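Local structure of aminotransferase class-III (Ochrobactrum anthropi, 5GHG) at residues 246-250 / 251-255. The protein probably transfers amino groups between amines and keto compounds, as an omega-transaminase of class III that uses a vitamin B6 cofactor. The protein carries 1 engineered substitution. Residues are numbered along the deposited sequence; the frame is centred on the assembly and turned at random.
Sequences AVLKR and YDILL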
loop_
_atom_site.group_PDB
_atom_site.type_symbol
_atom_site.label_atom_id
_atom_site.label_comp_id
_atom_site.label_asym_id
_atom_site.label_seq_id
_atom_site.Cartn_x
_atom_site.Cartn_y
_atom_site.Cartn_z
ATOM N N ALA B 246 -30.038 1.730 -13.050
ATOM C CA ALA B 246 -30.765 2.007 -14.292
ATOM C C ALA B 246 -30.065 3.090 -15.112
ATOM O O ALA B 246 -29.945 2.963 -16.336
ATOM C CB ALA B 246 -32.205 2.421 -13.985
ATOM N N VAL B 247 -29.612 4.164 -14.453
ATOM C CA VAL B 247 -28.860 5.214 -15.138
ATOM C C VAL B 247 -27.563 4.669 -15.717
ATOM O O VAL B 247 -27.237 4.891 -16.893
ATOM C CB VAL B 247 -28.587 6.395 -14.186
ATOM C CG1 VAL B 247 -27.689 7.421 -14.843
ATOM C CG2 VAL B 247 -29.900 7.036 -13.724
ATOM N N LEU B 248 -26.774 3.977 -14.891
ATOM C CA LEU B 248 -25.494 3.468 -15.361
ATOM C C LEU B 248 -25.681 2.556 -16.570
ATOM O O LEU B 248 -24.926 2.648 -17.545
ATOM C CB LEU B 248 -24.768 2.721 -14.237
ATOM C CG LEU B 248 -24.451 3.575 -13.000
ATOM C CD1 LEU B 248 -23.727 2.714 -11.941
ATOM C CD2 LEU B 248 -23.601 4.782 -13.372
ATOM N N LYS B 249 -26.671 1.670 -16.518
ATOM C CA LYS B 249 -26.887 0.736 -17.607
ATOM C C LYS B 249 -27.255 1.472 -18.897
ATOM O O LYS B 249 -26.824 1.080 -19.991
ATOM C CB LYS B 249 -27.968 -0.270 -17.214
ATOM C CG LYS B 249 -28.139 -1.418 -18.184
ATOM C CD LYS B 249 -28.903 -2.558 -17.523
ATOM C CE LYS B 249 -30.037 -3.053 -18.402
ATOM N NZ LYS B 249 -29.534 -3.642 -19.672
ATOM N N ARG B 250 -28.003 2.569 -18.769
ATOM C CA ARG B 250 -28.423 3.361 -19.920
ATOM C C ARG B 250 -27.243 3.924 -20.701
ATOM O O ARG B 250 -27.342 4.132 -21.909
ATOM C CB ARG B 250 -29.340 4.489 -19.450
ATOM C CG ARG B 250 -29.843 5.443 -20.546
ATOM C CD ARG B 250 -30.847 6.438 -19.945
ATOM N NE ARG B 250 -31.905 5.721 -19.235
ATOM C CZ ARG B 250 -32.435 6.077 -18.074
ATOM N NH1 ARG B 250 -32.006 7.164 -17.445
ATOM N NH2 ARG B 250 -33.387 5.330 -17.528
ATOM N N TYR B 251 -26.119 4.180 -20.033
ATOM C CA TYR B 251 -24.953 4.769 -20.688
ATOM C C TYR B 251 -23.764 3.823 -20.744
ATOM O O TYR B 251 -22.656 4.258 -21.062
ATOM C CB TYR B 251 -24.583 6.077 -19.982
ATOM C CG TYR B 251 -25.690 7.084 -20.029
ATOM C CD1 TYR B 251 -25.958 7.806 -21.199
ATOM C CD2 TYR B 251 -26.494 7.304 -18.922
ATOM C CE1 TYR B 251 -26.985 8.730 -21.241
ATOM C CE2 TYR B 251 -27.532 8.225 -18.943
ATOM C CZ TYR B 251 -27.773 8.938 -20.104
ATOM O OH TYR B 251 -28.794 9.855 -20.130
ATOM N N ASP B 252 -23.970 2.545 -20.427
ATOM C CA ASP B 252 -22.924 1.522 -20.498
ATOM C C ASP B 252 -21.730 1.861 -19.614
ATOM O O ASP B 252 -20.581 1.678 -20.007
ATOM C CB ASP B 252 -22.468 1.304 -21.955
ATOM C CG ASP B 252 -23.601 0.864 -22.866
ATOM O OD1 ASP B 252 -24.495 0.120 -22.407
ATOM O OD2 ASP B 252 -23.606 1.261 -24.049
ATOM N N ILE B 253 -22.002 2.331 -18.405
ATOM C CA ILE B 253 -20.953 2.707 -17.452
ATOM C C ILE B 253 -20.726 1.541 -16.498
ATOM O O ILE B 253 -21.687 0.974 -15.956
ATOM C CB ILE B 253 -21.342 3.983 -16.695
ATOM C CG1 ILE B 253 -21.467 5.158 -17.692
ATOM C CG2 ILE B 253 -20.336 4.277 -15.564
ATOM C CD1 ILE B 253 -22.219 6.362 -17.146
ATOM N N LEU B 254 -19.467 1.183 -16.273
ATOM C CA LEU B 254 -19.152 0.083 -15.356
ATOM C C LEU B 254 -19.490 0.453 -13.913
ATOM O O LEU B 254 -19.334 1.601 -13.491
ATOM C CB LEU B 254 -17.673 -0.280 -15.454
ATOM C CG LEU B 254 -17.107 -0.748 -16.786
ATOM C CD1 LEU B 254 -15.597 -0.819 -16.716
ATOM C CD2 LEU B 254 -17.709 -2.102 -17.151
ATOM N N LEU B 255 -19.941 -0.539 -13.147
ATOM C CA LEU B 255 -20.221 -0.370 -11.727
ATOM C C LEU B 255 -19.124 -1.065 -10.912
ATOM O O LEU B 255 -18.926 -2.274 -11.043
ATOM C CB LEU B 255 -21.581 -0.948 -11.346
ATOM C CG LEU B 255 -21.886 -0.956 -9.853
ATOM C CD1 LEU B 255 -21.871 0.457 -9.283
ATOM C CD2 LEU B 255 -23.216 -1.628 -9.608
HETATM O O HOH W 1 -25.148 -1.138 -20.463
#
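With Arg250 CG trans to its own backbone N (chi1 178°) and Tyr251 CG trans to its carbonyl carbon (chi1 -60°), the two side chains run alongside each other in the same direction where a Schellman motif ends helix 240-250. Arg250 CG sits over one face of the Tyr251 ring, 4.1 Å from its centroid, a CH-pi contact; the guanidinium stands steeply to the ring, and its NH1 forms a salt bridge with Glu208 of helix 196-214. Tyr251 OH is hydrogen-bonded to the same carboxylate. An alanine in place of Tyr251 would probably leave Glu208 without its phenol partner and the Arg250 methylenes without a ring to lie on. Asp252, with positive phi, is the C-prime residue: its N bonds Lys249 O at 3.2 Å, from above the carbonyl plane. Leu248 O takes N-H groups from opposite faces, Tyr251 N at 3.2 Å and Ile253 N at 3.1 Å, the latter almost straight (179°). The chain thus turns into strand 254-258, completing a beta-alpha-beta unit with strand 219-224. Leu248 divides its two methyls: CD2 meets Ile253 CG2 at 4.0 Å, and CD1 meets Leu255 CD1, also at 4.0 Å.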